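PDB 3QFI: transcriptional regulator from Enterococcus faecalis, which is of unknown function but belongs to the LytR-CpsA-Psr family, and is probably a transcriptional regulator. Local coordinates for residues R182-F187 / D215-Y220. Sequence-based numbering, arbitrary orientation.
Sequences RKVMSF and DIQSKY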
ATOM      1  N   ARG A 182       7.146  -4.928 -11.266  1.00 32.27           N
ATOM      2  CA  ARG A 182       8.034  -4.678 -12.389  1.00 25.02           C
ATOM      3  C   ARG A 182       8.300  -5.980 -13.148  1.00 27.75           C
ATOM      4  O   ARG A 182       8.260  -6.010 -14.374  1.00 26.33           O
ATOM      5  CB  ARG A 182       9.343  -4.088 -11.873  1.00 32.98           C
ATOM      6  CG  ARG A 182      10.103  -3.291 -12.901  1.00 40.99           C
ATOM      7  CD  ARG A 182       9.838  -1.801 -12.764  1.00 49.12           C
ATOM      8  NE  ARG A 182      10.320  -1.071 -13.936  1.00 51.47           N
ATOM      9  CZ  ARG A 182      10.368   0.254 -14.030  1.00 51.73           C
ATOM     10  NH1 ARG A 182      10.820   0.820 -15.146  1.00 56.33           N
ATOM     11  NH2 ARG A 182       9.976   1.009 -13.008  1.00 45.19           N
ATOM     12  N   LYS A 183       8.559  -7.049 -12.399  1.00 28.04           N
ATOM     13  CA  LYS A 183       8.834  -8.369 -12.960  1.00 21.64           C
ATOM     14  C   LYS A 183       7.571  -8.977 -13.574  1.00 27.91           C
ATOM     15  O   LYS A 183       7.581  -9.424 -14.724  1.00 31.61           O
ATOM     16  CB  LYS A 183       9.350  -9.293 -11.860  1.00 18.40           C
ATOM     17  CG  LYS A 183       9.955 -10.598 -12.341  1.00 26.96           C
ATOM     18  CD  LYS A 183      11.323 -10.373 -12.958  1.00 34.97           C
ATOM     19  CE  LYS A 183      12.226  -9.579 -12.025  1.00 35.80           C
ATOM     20  NZ  LYS A 183      12.353 -10.229 -10.698  1.00 33.42           N
ATOM     21  N   VAL A 184       6.485  -8.998 -12.805  1.00 24.57           N
ATOM     22  CA  VAL A 184       5.231  -9.563 -13.293  1.00 22.25           C
ATOM     23  C   VAL A 184       4.804  -8.900 -14.599  1.00 31.32           C
ATOM     24  O   VAL A 184       4.067  -9.497 -15.385  1.00 37.13           O
ATOM     25  CB  VAL A 184       4.073  -9.399 -12.267  1.00 26.09           C
ATOM     26  CG1 VAL A 184       2.827 -10.095 -12.791  1.00 22.89           C
ATOM     27  CG2 VAL A 184       4.460  -9.988 -10.913  1.00 19.03           C
ATOM     28  N   MET A 185       5.265  -7.671 -14.831  1.00 30.85           N
ATOM     29  CA  MET A 185       4.918  -6.937 -16.049  1.00 30.89           C
ATOM     30  C   MET A 185       6.089  -6.858 -17.032  1.00 36.34           C
ATOM     31  O   MET A 185       6.000  -6.178 -18.055  1.00 34.94           O
ATOM     32  CB  MET A 185       4.481  -5.507 -15.706  1.00 26.14           C
ATOM     33  CG  MET A 185       3.291  -5.389 -14.761  1.00 33.70           C
ATOM     34  SD  MET A 185       1.709  -5.767 -15.519  1.00 35.83           S
ATOM     35  CE  MET A 185       1.408  -4.252 -16.376  1.00 43.74           C
ATOM     36  N   SER A 186       7.186  -7.544 -16.727  1.00 39.40           N
ATOM     37  CA  SER A 186       8.361  -7.509 -17.592  1.00 35.00           C
ATOM     38  C   SER A 186       8.275  -8.501 -18.748  1.00 49.53           C
ATOM     39  O   SER A 186       9.291  -9.072 -19.151  1.00 55.18           O
ATOM     40  CB  SER A 186       9.627  -7.798 -16.785  1.00 26.43           C
ATOM     41  OG  SER A 186       9.710  -9.169 -16.444  1.00 13.29           O
ATOM     42  N   PHE A 187       7.074  -8.712 -19.278  1.00 55.47           N
ATOM     43  CA  PHE A 187       6.898  -9.636 -20.395  1.00 57.01           C
ATOM     44  C   PHE A 187       7.284 -11.056 -19.999  1.00 56.06           C
ATOM     45  O   PHE A 187       8.468 -11.379 -19.901  1.00 55.79           O
ATOM     46  CB  PHE A 187       7.746  -9.168 -21.583  1.00 57.27           C
ATOM     47  CG  PHE A 187       7.678 -10.073 -22.785  1.00 59.70           C
ATOM     48  CD1 PHE A 187       8.548 -11.152 -22.918  1.00 61.59           C
ATOM     49  CD2 PHE A 187       6.752  -9.831 -23.798  1.00 61.46           C
ATOM     50  CE1 PHE A 187       8.499 -11.973 -24.043  1.00 63.90           C
ATOM     51  CE2 PHE A 187       6.693 -10.645 -24.925  1.00 61.55           C
ATOM     52  CZ  PHE A 187       7.570 -11.719 -25.048  1.00 63.11           C
ATOM     53  N   ASP A 215      -5.654  -7.288 -19.660  1.00 28.97           N
ATOM     54  CA  ASP A 215      -5.871  -5.927 -20.154  1.00 27.46           C
ATOM     55  C   ASP A 215      -4.772  -5.005 -19.645  1.00 27.99           C
ATOM     56  O   ASP A 215      -4.377  -4.056 -20.326  1.00 20.96           O
ATOM     57  CB  ASP A 215      -7.224  -5.381 -19.684  1.00 28.65           C
ATOM     58  CG  ASP A 215      -8.374  -5.785 -20.591  1.00 35.95           C
ATOM     59  OD1 ASP A 215      -9.512  -5.342 -20.329  1.00 34.32           O
ATOM     60  OD2 ASP A 215      -8.144  -6.536 -21.561  1.00 43.14           O
ATOM     61  N   ILE A 216      -4.292  -5.285 -18.437  1.00 28.56           N
ATOM     62  CA  ILE A 216      -3.240  -4.487 -17.826  1.00 23.73           C
ATOM     63  C   ILE A 216      -1.889  -4.792 -18.465  1.00 28.91           C
ATOM     64  O   ILE A 216      -1.133  -3.879 -18.775  1.00 33.74           O
ATOM     65  CB  ILE A 216      -3.124  -4.762 -16.306  1.00 24.01           C
ATOM     66  CG1 ILE A 216      -4.509  -4.776 -15.651  1.00  6.73           C
ATOM     67  CG2 ILE A 216      -2.236  -3.707 -15.655  1.00 12.61           C
ATOM     68  CD1 ILE A 216      -5.299  -3.504 -15.811  1.00 38.62           C
ATOM     69  N   GLN A 217      -1.599  -6.078 -18.663  1.00 39.92           N
ATOM     70  CA  GLN A 217      -0.330  -6.514 -19.258  1.00 50.40           C
ATOM     71  C   GLN A 217      -0.280  -6.318 -20.783  1.00 47.37           C
ATOM     72  O   GLN A 217       0.331  -7.115 -21.498  1.00 51.90           O
ATOM     73  CB  GLN A 217      -0.055  -8.001 -18.925  1.00 58.95           C
ATOM     74  CG  GLN A 217       0.059  -8.343 -17.420  1.00 64.45           C
ATOM     75  CD  GLN A 217       0.494  -9.797 -17.146  1.00 61.49           C
ATOM     76  OE1 GLN A 217      -0.119 -10.751 -17.640  1.00 62.81           O
ATOM     77  NE2 GLN A 217       1.543  -9.962 -16.340  1.00 50.92           N
ATOM     78  N   SER A 218      -0.914  -5.262 -21.280  1.00 39.39           N
ATOM     79  CA  SER A 218      -0.924  -4.999 -22.715  1.00 34.37           C
ATOM     80  C   SER A 218      -1.390  -3.589 -23.006  1.00 34.52           C
ATOM     81  O   SER A 218      -1.401  -3.151 -24.157  1.00 36.72           O
ATOM     82  CB  SER A 218      -1.865  -5.970 -23.422  1.00 35.20           C
ATOM     83  OG  SER A 218      -3.196  -5.796 -22.969  1.00 45.16           O
ATOM     84  N   LYS A 219      -1.770  -2.869 -21.963  1.00 28.67           N
ATOM     85  CA  LYS A 219      -2.277  -1.526 -22.153  1.00 22.49           C
ATOM     86  C   LYS A 219      -1.823  -0.536 -21.097  1.00 24.48           C
ATOM     87  O   LYS A 219      -2.050   0.665 -21.226  1.00 26.97           O
ATOM     88  CB  LYS A 219      -3.793  -1.589 -22.180  1.00 23.02           C
ATOM     89  CG  LYS A 219      -4.347  -2.313 -23.389  1.00  9.79           C
ATOM     90  CD  LYS A 219      -5.770  -2.777 -23.160  1.00 24.26           C
ATOM     91  CE  LYS A 219      -6.594  -1.704 -22.472  1.00 31.38           C
ATOM     92  NZ  LYS A 219      -6.575  -0.445 -23.262  1.00 32.03           N
ATOM     93  N   TYR A 220      -1.177  -1.055 -20.060  1.00 22.01           N
ATOM     94  CA  TYR A 220      -0.703  -0.246 -18.953  1.00 20.89           C
ATOM     95  C   TYR A 220       0.783  -0.453 -18.728  1.00 14.46           C
ATOM     96  O   TYR A 220       1.326  -0.028 -17.712  1.00  8.79           O
ATOM     97  CB  TYR A 220      -1.469  -0.608 -17.673  1.00 17.14           C
ATOM     98  CG  TYR A 220      -2.901  -0.137 -17.645  1.00 17.25           C
ATOM     99  CD1 TYR A 220      -3.902  -0.800 -18.370  1.00 14.51           C
ATOM    100  CD2 TYR A 220      -3.259   1.000 -16.915  1.00 13.55           C
ATOM    101  CE1 TYR A 220      -5.226  -0.337 -18.365  1.00  4.63           C
ATOM    102  CE2 TYR A 220      -4.573   1.470 -16.910  1.00 12.06           C
ATOM    103  CZ  TYR A 220      -5.550   0.793 -17.637  1.00  9.44           C
ATOM    104  OH  TYR A 220      -6.852   1.245 -17.631  1.00  8.29           O
TER
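Two helices of this LytR-CpsA-Psr protein, whose core is a mixed beta sheet flanked by helices, meet around the residues where helical backbone angles are first lost, so that the contact joins the C-terminal ends of helices 166-184 and 210-216 through the side chains of Met185 and Gln217. These two residues, the first to leave helical geometry, are also the pair whose CA atoms come nearest across the contact, at 6.2 Å. Neither CB bond aims at the partner segment; the chains themselves close the gap. Met185 sets out with CG anti to its carbonyl carbon, then bends at both later torsions (chi2 -75°, chi3 -79°), so that its thioether crosses Gln217 obliquely and SD lies 3.6 Å from Gln217 CG. Phe224, from a nearby loop, also packs on Met185. Gln217 answers with a chain extended beyond CG (chi2 -173°), which carries its amide to the Val184 carbonyl: NE2 stands 2.7 Å from Val184 O and also touches the CG1 methyl of Val184. Arg194 also packs on Gln217. Beyond the sulphur, the terminal methyl of Met185 reaches buried Ile216 and lies against both its backbone and its side chain, where CE rests 3.8 Å from the branch methyl CG2 and 3.5 Å from Ile216 O, the oxygen that accepts a hydrogen bond from Tyr220 N (3.1 Å).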